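Local coordinates for StAR-related lipid transfer protein 13 (Homo sapiens, PDB 2PSO) that activates the GTPase of RhoA, and perhaps of Cdc42, and carries a C-terminal START domain of the lipid-binding family, the part described here, at residues H192-D197 against K208-L213. Numbering follows the deposited sequence.
Sequences HICRID and KGFGHL
F210, in the first turn of the C-terminal helix 209-223, reaches across to I196 and C194 on strand 188-196, joining helix to curved sheet in the helix-grip fold of START domains. The contact is apolar and small, burying 113 Å² in all, and F210 supplies more than half of that.

Its ring comes in end on. The side chain leaves the helix toward the strand with CG anti to the backbone N (chi1 -177°), which carries CZ foremost to I196, and the two side chains cross at about a right angle. CG1 of I196 lies near the plane of the F210 ring, at its edge, 4.0 Å from CZ. C194 makes a looser approach, with SG of C194 4.5 Å from CE1 of F210 and oblique to the ring. The same cysteine touches C214 one turn further along the helix, while the ring of F210 also meets W77, with their planes at about 70°, so residues of two neighbouring strands gather about the phenylalanine.

Two polar side chains of the strand find partners elsewhere: R195, whose CB points away from the helix, forms a salt bridge with D70, and H192 hydrogen-bonds S176 and stacks on Y178.

At the helix start K208 occupies the N-cap position, and its carbonyl O accepts a weak, bent hydrogen bond from ND1 of H212, 2.9 Å long with an N-H...O angle of 121°.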
ATOM      1  N   HIS A 192       5.796  -2.430   1.785  1.00 16.92           N
ATOM      2  CA  HIS A 192       4.860  -1.338   1.588  1.00 18.08           C
ATOM      3  C   HIS A 192       4.114  -0.897   2.876  1.00 22.78           C
ATOM      4  O   HIS A 192       3.212  -1.598   3.360  1.00 25.74           O
ATOM      5  CB  HIS A 192       3.862  -1.720   0.519  1.00 12.75           C
ATOM      6  CG  HIS A 192       3.016  -0.582   0.069  1.00 11.51           C
ATOM      7  ND1 HIS A 192       1.760  -0.757  -0.477  1.00 11.94           N
ATOM      8  CD2 HIS A 192       3.242   0.752   0.082  1.00 12.34           C
ATOM      9  CE1 HIS A 192       1.243   0.425  -0.776  1.00 10.96           C
ATOM     10  NE2 HIS A 192       2.126   1.357  -0.455  1.00 14.48           N
ATOM     11  N   ILE A 193       4.483   0.260   3.419  1.00 23.03           N
ATOM     12  CA  ILE A 193       3.701   0.878   4.477  1.00 24.66           C
ATOM     13  C   ILE A 193       2.701   1.898   3.951  1.00 24.72           C
ATOM     14  O   ILE A 193       3.098   2.975   3.530  1.00 27.64           O
ATOM     15  CB  ILE A 193       4.586   1.646   5.463  1.00 26.49           C
ATOM     16  CG1 ILE A 193       5.605   0.711   6.105  1.00 26.32           C
ATOM     17  CG2 ILE A 193       3.711   2.330   6.540  1.00 26.63           C
ATOM     18  CD1 ILE A 193       6.806   1.435   6.644  1.00 26.57           C
ATOM     19  N   CYS A 194       1.410   1.605   4.016  1.00 24.35           N
ATOM     20  CA  CYS A 194       0.445   2.608   3.610  1.00 25.59           C
ATOM     21  C   CYS A 194      -0.838   2.742   4.457  1.00 28.84           C
ATOM     22  O   CYS A 194      -1.099   1.970   5.373  1.00 25.99           O
ATOM     23  CB  CYS A 194       0.046   2.362   2.185  1.00 25.53           C
ATOM     24  SG  CYS A 194      -1.115   1.030   2.117  1.00 27.74           S
ATOM     25  N   ARG A 195      -1.636   3.740   4.089  1.00 32.22           N
ATOM     26  CA  ARG A 195      -2.791   4.192   4.828  1.00 31.84           C
ATOM     27  C   ARG A 195      -3.644   4.937   3.822  1.00 33.81           C
ATOM     28  O   ARG A 195      -3.388   6.095   3.506  1.00 34.13           O
ATOM     29  CB  ARG A 195      -2.357   5.169   5.925  1.00 32.64           C
ATOM     30  CG  ARG A 195      -3.479   5.591   6.895  1.00 33.66           C
ATOM     31  CD  ARG A 195      -3.024   6.617   7.958  1.00 31.91           C
ATOM     32  NE  ARG A 195      -3.946   6.635   9.091  1.00 33.38           N
ATOM     33  CZ  ARG A 195      -3.974   7.526  10.086  1.00 33.75           C
ATOM     34  NH1 ARG A 195      -3.123   8.542  10.143  1.00 32.00           N
ATOM     35  NH2 ARG A 195      -4.870   7.379  11.053  1.00 34.07           N
ATOM     36  N   ILE A 196      -4.647   4.262   3.291  1.00 36.17           N
ATOM     37  CA  ILE A 196      -5.494   4.862   2.283  1.00 39.62           C
ATOM     38  C   ILE A 196      -6.906   5.030   2.836  1.00 45.76           C
ATOM     39  O   ILE A 196      -7.361   4.225   3.654  1.00 48.50           O
ATOM     40  CB  ILE A 196      -5.525   3.994   1.024  1.00 38.34           C
ATOM     41  CG1 ILE A 196      -4.102   3.538   0.686  1.00 39.87           C
ATOM     42  CG2 ILE A 196      -6.128   4.749  -0.143  1.00 37.84           C
ATOM     43  CD1 ILE A 196      -3.987   2.732  -0.592  1.00 40.15           C
ATOM     44  N   ASP A 197      -7.582   6.092   2.406  1.00 47.94           N
ATOM     45  CA  ASP A 197      -8.969   6.328   2.724  1.00 48.87           C
ATOM     46  C   ASP A 197      -9.770   6.203   1.430  1.00 51.41           C
ATOM     47  O   ASP A 197     -10.000   7.199   0.742  1.00 51.40           O
ATOM     48  CB  ASP A 197      -9.104   7.735   3.315  1.00 52.10           C
ATOM     49  CG  ASP A 197     -10.540   8.097   3.714  1.00 54.03           C
ATOM     50  OD1 ASP A 197     -11.492   7.404   3.303  1.00 54.17           O
ATOM     51  OD2 ASP A 197     -10.715   9.107   4.436  1.00 55.92           O
ATOM     52  N   LYS A 208      -9.552  -5.344   9.348  1.00 74.07           N
ATOM     53  CA  LYS A 208      -8.630  -6.435   9.052  1.00 71.25           C
ATOM     54  C   LYS A 208      -8.577  -6.774   7.552  1.00 68.96           C
ATOM     55  O   LYS A 208      -7.543  -7.231   7.048  1.00 67.32           O
ATOM     56  CB  LYS A 208      -8.972  -7.683   9.882  1.00 70.12           C
ATOM     57  N   GLY A 209      -9.686  -6.538   6.849  1.00 65.56           N
ATOM     58  CA  GLY A 209      -9.814  -6.914   5.435  1.00 60.53           C
ATOM     59  C   GLY A 209      -8.914  -6.149   4.472  1.00 56.37           C
ATOM     60  O   GLY A 209      -8.471  -6.688   3.446  1.00 56.45           O
ATOM     61  N   PHE A 210      -8.640  -4.890   4.809  1.00 50.32           N
ATOM     62  CA  PHE A 210      -7.783  -4.038   4.002  1.00 42.19           C
ATOM     63  C   PHE A 210      -6.336  -4.515   4.026  1.00 36.68           C
ATOM     64  O   PHE A 210      -5.650  -4.492   3.013  1.00 33.14           O
ATOM     65  CB  PHE A 210      -7.877  -2.589   4.477  1.00 41.87           C
ATOM     66  CG  PHE A 210      -7.064  -1.631   3.653  1.00 43.10           C
ATOM     67  CD1 PHE A 210      -6.032  -0.903   4.227  1.00 42.99           C
ATOM     68  CD2 PHE A 210      -7.319  -1.467   2.301  1.00 42.38           C
ATOM     69  CE1 PHE A 210      -5.271  -0.026   3.472  1.00 43.07           C
ATOM     70  CE2 PHE A 210      -6.559  -0.590   1.539  1.00 43.51           C
ATOM     71  CZ  PHE A 210      -5.532   0.132   2.128  1.00 42.50           C
ATOM     72  N   GLY A 211      -5.883  -4.969   5.188  1.00 35.11           N
ATOM     73  CA  GLY A 211      -4.521  -5.492   5.347  1.00 31.32           C
ATOM     74  C   GLY A 211      -4.237  -6.607   4.369  1.00 28.83           C
ATOM     75  O   GLY A 211      -3.169  -6.678   3.774  1.00 28.31           O
ATOM     76  N   HIS A 212      -5.225  -7.464   4.185  1.00 29.25           N
ATOM     77  CA  HIS A 212      -5.104  -8.591   3.302  1.00 31.11           C
ATOM     78  C   HIS A 212      -4.946  -8.148   1.860  1.00 31.65           C
ATOM     79  O   HIS A 212      -4.171  -8.740   1.114  1.00 34.30           O
ATOM     80  CB  HIS A 212      -6.276  -9.550   3.521  1.00 33.42           C
ATOM     81  CG  HIS A 212      -6.219 -10.214   4.855  1.00 38.54           C
ATOM     82  ND1 HIS A 212      -7.020  -9.838   5.913  1.00 40.75           N
ATOM     83  CD2 HIS A 212      -5.375 -11.157   5.340  1.00 41.13           C
ATOM     84  CE1 HIS A 212      -6.705 -10.555   6.976  1.00 42.31           C
ATOM     85  NE2 HIS A 212      -5.709 -11.362   6.656  1.00 42.29           N
ATOM     86  N   LEU A 213      -5.645  -7.082   1.492  1.00 29.39           N
ATOM     87  CA  LEU A 213      -5.504  -6.509   0.187  1.00 30.75           C
ATOM     88  C   LEU A 213      -4.058  -5.995  -0.023  1.00 36.01           C
ATOM     89  O   LEU A 213      -3.442  -6.247  -1.080  1.00 39.20           O
ATOM     90  CB  LEU A 213      -6.534  -5.399  -0.006  1.00 30.05           C
ATOM     91  CG  LEU A 213      -8.010  -5.775  -0.155  1.00 29.46           C
ATOM     92  CD1 LEU A 213      -8.782  -4.637  -0.807  1.00 30.07           C
ATOM     93  CD2 LEU A 213      -8.171  -7.021  -0.987  1.00 30.61           C
TER